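Local coordinates for RagB/SusD domain protein (Flavobacterium johnsoniae, PDB 5J90) that binds chitin as a SusD homolog and probably serves, as an outer-membrane lipoprotein, in capturing the polysaccharide for uptake and breakdown, at residues S186-G191 against E197-F202; G31-M36 against D113-L118. All blocks are in the same frame, centred on the assembly; numbering follows the deposited sequence.

Contacts 1 and 2 are both buried, with centres about 11 Å apart, and together they illustrate how a helical SusD-like fold secures an irregular connection and a short N-terminal helix against its long helices. Contact 1 (186-191 with 197-202) ties a loop to the helix that follows it through a charged, directional hydrogen bond; contact 2 (31-36 with 113-118) joins elements distant in sequence through apolar side chains, with no hydrogen bond across it. The two share a boundary: Trp199 CG lies 3.5 Å from Leu118 CD2, joining the two long helices, and Thr187 CG2 lies 3.6 Å from Phe33 CB, joining the loop and the short helix.

Contact 1: S186-G191 against E197-F202; sequences STDMTG and ESWVRF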
ATOM      1  N   SER A 186     -14.630  22.272 -35.518  1.00 19.33           N
ATOM      2  CA  SER A 186     -15.965  21.726 -35.769  1.00 18.42           C
ATOM      3  C   SER A 186     -16.242  20.432 -35.001  1.00 18.15           C
ATOM      4  O   SER A 186     -17.396  20.043 -34.821  1.00 21.63           O
ATOM      5  CB  SER A 186     -16.203  21.520 -37.270  1.00 19.99           C
ATOM      6  OG  SER A 186     -15.317  20.563 -37.816  1.00 23.61           O
ATOM      7  N   THR A 187     -15.180  19.779 -34.539  1.00 15.70           N
ATOM      8  CA  THR A 187     -15.309  18.520 -33.806  1.00 15.24           C
ATOM      9  C   THR A 187     -15.261  18.733 -32.287  1.00 14.53           C
ATOM     10  O   THR A 187     -15.839  17.956 -31.522  1.00 15.73           O
ATOM     11  CB  THR A 187     -14.205  17.537 -34.220  1.00 15.02           C
ATOM     12  OG1 THR A 187     -14.250  17.327 -35.640  1.00 18.21           O
ATOM     13  CG2 THR A 187     -14.366  16.203 -33.518  1.00 16.52           C
ATOM     14  N   ASP A 188     -14.568  19.785 -31.864  1.00 13.16           N
ATOM     15  CA  ASP A 188     -14.377  20.074 -30.444  1.00 13.91           C
ATOM     16  C   ASP A 188     -15.722  20.372 -29.770  1.00 14.68           C
ATOM     17  O   ASP A 188     -16.584  21.038 -30.348  1.00 18.65           O
ATOM     18  CB  ASP A 188     -13.427  21.264 -30.310  1.00 12.30           C
ATOM     19  CG  ASP A 188     -12.754  21.347 -28.950  1.00 13.35           C
ATOM     20  OD1 ASP A 188     -13.183  20.638 -28.014  1.00 12.00           O
ATOM     21  OD2 ASP A 188     -11.800  22.152 -28.829  1.00 12.18           O
ATOM     22  N   MET A 189     -15.907  19.853 -28.558  1.00 13.14           N
ATOM     23  CA  MET A 189     -17.127  20.077 -27.797  0.55 14.17           C
ATOM     24  C   MET A 189     -16.804  20.607 -26.403  1.00 12.46           C
ATOM     25  O   MET A 189     -17.462  20.259 -25.428  1.00 13.78           O
ATOM     26  CB  MET A 189     -17.927  18.776 -27.702  0.55 13.68           C
ATOM     27  CG  MET A 189     -18.236  18.163 -29.058  0.55 15.05           C
ATOM     28  SD  MET A 189     -19.140  16.620 -28.923  0.55 15.05           S
ATOM     29  CE  MET A 189     -20.603  17.172 -28.042  0.55 13.54           C
ATOM     30  N   THR A 190     -15.784  21.449 -26.322  1.00 13.95           N
ATOM     31  CA  THR A 190     -15.342  21.995 -25.043  1.00 13.23           C
ATOM     32  C   THR A 190     -15.357  23.507 -25.106  1.00 13.03           C
ATOM     33  O   THR A 190     -15.942  24.096 -26.020  1.00 15.87           O
ATOM     34  CB  THR A 190     -13.909  21.545 -24.710  1.00 11.30           C
ATOM     35  OG1 THR A 190     -12.989  22.111 -25.655  1.00 11.51           O
ATOM     36  CG2 THR A 190     -13.793  20.018 -24.739  1.00 12.87           C
ATOM     37  N   GLY A 191     -14.716  24.146 -24.139  1.00 11.22           N
ATOM     38  CA  GLY A 191     -14.536  25.583 -24.203  1.00 13.10           C
ATOM     39  C   GLY A 191     -13.409  26.036 -25.118  1.00 13.54           C
ATOM     40  O   GLY A 191     -13.186  27.238 -25.267  1.00 15.53           O
ATOM     41  N   GLU A 197      -3.341  25.069 -28.385  1.00 11.66           N
ATOM     42  CA  GLU A 197      -2.641  25.569 -27.208  1.00 12.14           C
ATOM     43  C   GLU A 197      -3.445  25.325 -25.925  1.00 12.08           C
ATOM     44  O   GLU A 197      -2.866  24.967 -24.893  1.00 10.78           O
ATOM     45  CB  GLU A 197      -2.326  27.059 -27.385  1.00 12.70           C
ATOM     46  CG  GLU A 197      -1.567  27.675 -26.221  1.00 13.83           C
ATOM     47  CD  GLU A 197      -1.314  29.158 -26.405  1.00 19.51           C
ATOM     48  OE1 GLU A 197      -1.362  29.635 -27.563  1.00 23.00           O
ATOM     49  OE2 GLU A 197      -1.083  29.845 -25.391  1.00 17.76           O
ATOM     50  N   SER A 198      -4.769  25.485 -25.991  1.00 10.72           N
ATOM     51  CA  SER A 198      -5.613  25.245 -24.825  1.00 10.53           C
ATOM     52  C   SER A 198      -5.685  23.756 -24.486  1.00 10.55           C
ATOM     53  O   SER A 198      -5.738  23.381 -23.312  1.00 10.33           O
ATOM     54  CB  SER A 198      -7.010  25.801 -25.055  1.00 10.93           C
ATOM     55  OG  SER A 198      -6.938  27.210 -25.206  1.00 14.62           O
ATOM     56  N   TRP A 199      -5.678  22.912 -25.511  1.00  9.30           N
ATOM     57  CA  TRP A 199      -5.622  21.476 -25.301  1.00 10.05           C
ATOM     58  C   TRP A 199      -4.296  21.060 -24.649  1.00 10.18           C
ATOM     59  O   TRP A 199      -4.275  20.186 -23.778  1.00 10.07           O
ATOM     60  CB  TRP A 199      -5.880  20.740 -26.617  1.00 10.74           C
ATOM     61  CG  TRP A 199      -7.351  20.575 -26.886  1.00  9.59           C
ATOM     62  CD1 TRP A 199      -8.164  21.413 -27.605  1.00 10.75           C
ATOM     63  CD2 TRP A 199      -8.185  19.512 -26.414  1.00 10.72           C
ATOM     64  NE1 TRP A 199      -9.449  20.923 -27.615  1.00 10.47           N
ATOM     65  CE2 TRP A 199      -9.490  19.761 -26.887  1.00 10.53           C
ATOM     66  CE3 TRP A 199      -7.953  18.369 -25.638  1.00 10.75           C
ATOM     67  CZ2 TRP A 199     -10.559  18.908 -26.613  1.00 10.76           C
ATOM     68  CZ3 TRP A 199      -9.015  17.524 -25.367  1.00 11.54           C
ATOM     69  CH2 TRP A 199     -10.301  17.799 -25.854  1.00 11.71           C
ATOM     70  N   VAL A 200      -3.193  21.685 -25.043  1.00 10.45           N
ATOM     71  CA  VAL A 200      -1.904  21.366 -24.435  1.00 10.27           C
ATOM     72  C   VAL A 200      -1.882  21.826 -22.980  1.00  9.41           C
ATOM     73  O   VAL A 200      -1.419  21.094 -22.099  1.00  9.10           O
ATOM     74  CB  VAL A 200      -0.720  21.979 -25.219  1.00  9.64           C
ATOM     75  CG1 VAL A 200       0.587  21.811 -24.439  1.00 10.60           C
ATOM     76  CG2 VAL A 200      -0.613  21.341 -26.600  1.00 11.75           C
ATOM     77  N   ARG A 201      -2.425  23.009 -22.711  1.00  8.63           N
ATOM     78  CA  ARG A 201      -2.469  23.533 -21.355  1.00  8.44           C
ATOM     79  C   ARG A 201      -3.320  22.618 -20.465  1.00  9.16           C
ATOM     80  O   ARG A 201      -2.989  22.390 -19.291  1.00  9.49           O
ATOM     81  CB  ARG A 201      -2.985  24.984 -21.372  1.00  9.42           C
ATOM     82  CG  ARG A 201      -2.900  25.705 -20.044  1.00 10.69           C
ATOM     83  CD  ARG A 201      -3.113  27.215 -20.215  1.00 10.81           C
ATOM     84  NE  ARG A 201      -2.034  27.848 -20.970  1.00 11.00           N
ATOM     85  CZ  ARG A 201      -2.167  28.399 -22.175  1.00 12.76           C
ATOM     86  NH1 ARG A 201      -3.342  28.395 -22.799  1.00 11.56           N
ATOM     87  NH2 ARG A 201      -1.118  28.967 -22.758  1.00 12.75           N
ATOM     88  N   PHE A 202      -4.402  22.077 -21.023  1.00  9.33           N
ATOM     89  CA  PHE A 202      -5.209  21.098 -20.299  1.00  8.40           C
ATOM     90  C   PHE A 202      -4.378  19.841 -20.036  1.00  8.43           C
ATOM     91  O   PHE A 202      -4.323  19.362 -18.899  1.00  9.20           O
ATOM     92  CB  PHE A 202      -6.505  20.762 -21.055  1.00  9.35           C
ATOM     93  CG  PHE A 202      -7.235  19.558 -20.507  1.00  8.93           C
ATOM     94  CD1 PHE A 202      -7.520  19.451 -19.150  1.00  9.12           C
ATOM     95  CD2 PHE A 202      -7.633  18.530 -21.348  1.00 10.43           C
ATOM     96  CE1 PHE A 202      -8.184  18.336 -18.639  1.00  8.99           C
ATOM     97  CE2 PHE A 202      -8.300  17.417 -20.841  1.00  9.81           C
ATOM     98  CZ  PHE A 202      -8.574  17.327 -19.500  1.00 10.85           C
TER
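In the helical SusD-like fold, the loop between helices 154-177 and 196-213 folds back on the second of them, and Asp188 meets Trp199 where it does so. The indole NE1 of Trp199 donates to Asp188 OD2 at 2.9 Å, with an almost straight N-H...O angle of 175°. The acceptor lies in the indole plane, at the edge of the ring, whereas the N-H reaches the carboxylate oxygen from above the carboxylate plane; the two flat groups are turned 43° from each other. Asp188 CG stands anti to the backbone N (chi1 -159°), which carries the carboxylate across to the indole.

The other carboxylate oxygen of Asp188, OD1, serves the loop itself. Thr190 OG1 donates to Asp188 OD1 on the syn side at 2.8 Å, and Thr190 N adds a weak bond to the same atom. The methyl of Thr190, CG2, then rests 3.9 Å from Trp199 CZ2, so the loop offers the indole a carbon contact beside the polar one. Gly194 N also donates to Asp188 OD2, and Tyr192 meets the Trp199 ring edge-to-face.

A single carboxylate thus gathers the loop's own donors and the helix's indole N-H. These bonds would probably stabilise its negative charge, and the nearly straight N-H...O bond probably restrains the rotation of the indole.

Contact 2: G31-M36 against D113-L118; sequences GGFAPM and DQFYAL
Phe33, on the short helix near the N-terminus, reaches across to the start of helix 113-134, where Phe115 and Leu118 receive it. The contact belongs to the helical packing of the SusD-like fold, a member of the TPR clan, and the principle at work is that one aromatic ring, set end-on against a helix, meets side chain and backbone together. Following that helix, Phe115 comes first and meets the Phe33 ring in two ways. Its carbonyl oxygen lies at the edge of the Phe33 ring, in the ring plane, with Phe115 O 3.5 Å from Phe33 CZ; the contact brings the outward-pointing C-H of the ring to a backbone carbonyl. Its own ring is approached by Phe33 CE1, 4.0 Å from Phe115 CD1, and the two side chains cross at about a right angle. Phe115 CG lies anti to its carbonyl carbon (chi1 -67°), a turn that sets the ring next to Phe33 while Gln114 CG packs over one of its faces.

Three residues on, a little under one helical turn, Leu118 points toward the short helix and comes up obliquely on the Phe33 ring, with Leu118 CB 4.0 Å from Phe33 CE2. Three neighbouring ring carbons of Phe33, CE1, CZ and CE2, thus carry the contact. Cutting this side chain back to an alanine here would probably open a gap beside Phe115 and Leu118 and take away the carbon contacts that join the short helix to the long one.

Beyond the two segments, Phe184 meets Phe33 edge-to-face and also touches Phe115 and Leu118, bringing in the loop after helix 154-177. Helix 196-213 lies beside Leu118, Ala117 lies against Leu172 of helix 154-177, and Tyr116 and Met36 both touch helix 83-108.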
ATOM      1  N   GLY A  31     -15.826  11.340 -36.216  1.00 18.05           N
ATOM      2  CA  GLY A  31     -17.025  10.836 -35.568  1.00 16.03           C
ATOM      3  C   GLY A  31     -16.776  10.133 -34.244  1.00 16.12           C
ATOM      4  O   GLY A  31     -17.687   9.967 -33.428  1.00 17.21           O
ATOM      5  N   GLY A  32     -15.533   9.721 -34.022  1.00 16.27           N
ATOM      6  CA  GLY A  32     -15.185   9.011 -32.804  1.00 15.88           C
ATOM      7  C   GLY A  32     -15.106   9.907 -31.579  1.00 13.19           C
ATOM      8  O   GLY A  32     -15.167   9.424 -30.442  1.00 13.06           O
ATOM      9  N   PHE A  33     -14.969  11.212 -31.796  1.00 12.53           N
ATOM     10  CA  PHE A  33     -14.804  12.129 -30.675  1.00 11.72           C
ATOM     11  C   PHE A  33     -16.068  12.358 -29.852  1.00 12.52           C
ATOM     12  O   PHE A  33     -16.004  12.448 -28.624  1.00 12.69           O
ATOM     13  CB  PHE A  33     -14.186  13.449 -31.141  1.00 11.61           C
ATOM     14  CG  PHE A  33     -12.722  13.340 -31.441  1.00 12.23           C
ATOM     15  CD1 PHE A  33     -12.282  13.005 -32.711  1.00 14.12           C
ATOM     16  CD2 PHE A  33     -11.782  13.552 -30.443  1.00 12.64           C
ATOM     17  CE1 PHE A  33     -10.931  12.892 -32.982  1.00 13.84           C
ATOM     18  CE2 PHE A  33     -10.429  13.445 -30.707  1.00 13.20           C
ATOM     19  CZ  PHE A  33      -9.999  13.114 -31.981  1.00 13.40           C
ATOM     20  N   ALA A  34     -17.226  12.429 -30.510  1.00 12.62           N
ATOM     21  CA  ALA A  34     -18.463  12.732 -29.797  1.00 12.67           C
ATOM     22  C   ALA A  34     -18.766  11.764 -28.650  1.00 12.30           C
ATOM     23  O   ALA A  34     -19.100  12.204 -27.551  1.00 12.04           O
ATOM     24  CB  ALA A  34     -19.645  12.833 -30.771  1.00 13.82           C
ATOM     25  N   PRO A  35     -18.664  10.446 -28.897  1.00 12.58           N
ATOM     26  CA  PRO A  35     -18.934   9.521 -27.785  1.00 12.50           C
ATOM     27  C   PRO A  35     -17.901   9.628 -26.655  1.00 12.06           C
ATOM     28  O   PRO A  35     -18.242   9.313 -25.518  1.00 12.71           O
ATOM     29  CB  PRO A  35     -18.862   8.132 -28.431  1.00 13.48           C
ATOM     30  CG  PRO A  35     -18.853   8.348 -29.903  1.00 21.77           C
ATOM     31  CD  PRO A  35     -18.471   9.763 -30.189  1.00 13.36           C
ATOM     32  N   MET A  36     -16.674  10.046 -26.954  1.00 11.56           N
ATOM     33  CA  MET A  36     -15.706  10.306 -25.879  1.00 11.03           C
ATOM     34  C   MET A  36     -16.165  11.497 -25.038  1.00 11.62           C
ATOM     35  O   MET A  36     -16.281  11.400 -23.814  1.00 11.42           O
ATOM     36  CB  MET A  36     -14.299  10.539 -26.433  1.00 10.65           C
ATOM     37  CG  MET A  36     -13.787   9.385 -27.267  1.00 11.91           C
ATOM     38  SD  MET A  36     -12.050   9.558 -27.755  1.00 12.29           S
ATOM     39  CE  MET A  36     -11.235   9.190 -26.188  1.00 12.56           C
ATOM     40  N   ASP A 113      -1.719  12.899 -37.097  1.00 16.87           N
ATOM     41  CA  ASP A 113      -1.274  12.858 -35.707  1.00 14.93           C
ATOM     42  C   ASP A 113      -1.864  13.948 -34.812  1.00 17.60           C
ATOM     43  O   ASP A 113      -1.804  13.828 -33.590  1.00 16.14           O
ATOM     44  CB  ASP A 113       0.254  12.804 -35.614  1.00 17.18           C
ATOM     45  CG  ASP A 113       0.805  11.419 -35.934  1.00 19.67           C
ATOM     46  OD1 ASP A 113       0.159  10.416 -35.558  1.00 22.26           O
ATOM     47  OD2 ASP A 113       1.879  11.331 -36.564  1.00 25.25           O
ATOM     48  N   GLN A 114      -2.450  14.995 -35.393  1.00 14.95           N
ATOM     49  CA  GLN A 114      -3.131  15.983 -34.565  1.00 13.59           C
ATOM     50  C   GLN A 114      -4.361  15.348 -33.916  1.00 15.96           C
ATOM     51  O   GLN A 114      -4.626  15.555 -32.728  1.00 14.02           O
ATOM     52  CB  GLN A 114      -3.494  17.257 -35.352  1.00 16.28           C
ATOM     53  CG  GLN A 114      -4.669  17.136 -36.325  1.00 21.22           C
ATOM     54  CD  GLN A 114      -4.276  16.578 -37.683  1.00 20.68           C
ATOM     55  OE1 GLN A 114      -3.481  15.645 -37.784  1.00 22.08           O
ATOM     56  NE2 GLN A 114      -4.836  17.157 -38.741  1.00 25.33           N
ATOM     57  N   PHE A 115      -5.094  14.546 -34.681  1.00 13.68           N
ATOM     58  CA  PHE A 115      -6.263  13.860 -34.135  1.00 14.02           C
ATOM     59  C   PHE A 115      -5.854  12.750 -33.166  1.00 13.40           C
ATOM     60  O   PHE A 115      -6.526  12.523 -32.159  1.00 12.24           O
ATOM     61  CB  PHE A 115      -7.155  13.313 -35.252  1.00 14.99           C
ATOM     62  CG  PHE A 115      -7.820  14.385 -36.072  1.00 16.51           C
ATOM     63  CD1 PHE A 115      -8.841  15.153 -35.537  1.00 23.35           C
ATOM     64  CD2 PHE A 115      -7.423  14.625 -37.374  1.00 25.39           C
ATOM     65  CE1 PHE A 115      -9.453  16.143 -36.287  1.00 26.25           C
ATOM     66  CE2 PHE A 115      -8.027  15.615 -38.132  1.00 26.29           C
ATOM     67  CZ  PHE A 115      -9.041  16.373 -37.586  1.00 28.00           C
ATOM     68  N   TYR A 116      -4.756  12.067 -33.468  1.00 12.01           N
ATOM     69  CA  TYR A 116      -4.226  11.061 -32.552  1.00 11.97           C
ATOM     70  C   TYR A 116      -3.885  11.710 -31.208  1.00 12.53           C
ATOM     71  O   TYR A 116      -4.283  11.223 -30.153  1.00 11.37           O
ATOM     72  CB  TYR A 116      -3.003  10.377 -33.160  1.00 13.78           C
ATOM     73  CG  TYR A 116      -2.297   9.395 -32.245  1.00 12.55           C
ATOM     74  CD1 TYR A 116      -3.007   8.420 -31.550  1.00 13.43           C
ATOM     75  CD2 TYR A 116      -0.918   9.429 -32.099  1.00 16.12           C
ATOM     76  CE1 TYR A 116      -2.353   7.511 -30.723  1.00 14.38           C
ATOM     77  CE2 TYR A 116      -0.257   8.527 -31.278  1.00 15.79           C
ATOM     78  CZ  TYR A 116      -0.982   7.575 -30.591  1.00 14.07           C
ATOM     79  OH  TYR A 116      -0.327   6.678 -29.770  1.00 16.91           O
ATOM     80  N   ALA A 117      -3.147  12.810 -31.247  1.00 11.75           N
ATOM     81  CA  ALA A 117      -2.794  13.539 -30.030  1.00 11.34           C
ATOM     82  C   ALA A 117      -4.019  13.931 -29.205  1.00 11.12           C
ATOM     83  O   ALA A 117      -4.057  13.722 -27.989  1.00 11.71           O
ATOM     84  CB  ALA A 117      -1.976  14.778 -30.374  1.00 11.80           C
ATOM     85  N   LEU A 118      -5.033  14.491 -29.860  1.00 11.45           N
ATOM     86  CA  LEU A 118      -6.226  14.919 -29.150  1.00 10.42           C
ATOM     87  C   LEU A 118      -6.939  13.714 -28.536  1.00 10.12           C
ATOM     88  O   LEU A 118      -7.452  13.793 -27.410  1.00 10.97           O
ATOM     89  CB  LEU A 118      -7.160  15.719 -30.073  1.00 11.93           C
ATOM     90  CG  LEU A 118      -6.559  17.076 -30.445  1.00 11.23           C
ATOM     91  CD1 LEU A 118      -7.215  17.634 -31.709  1.00 13.86           C
ATOM     92  CD2 LEU A 118      -6.698  18.067 -29.294  1.00 12.96           C
TER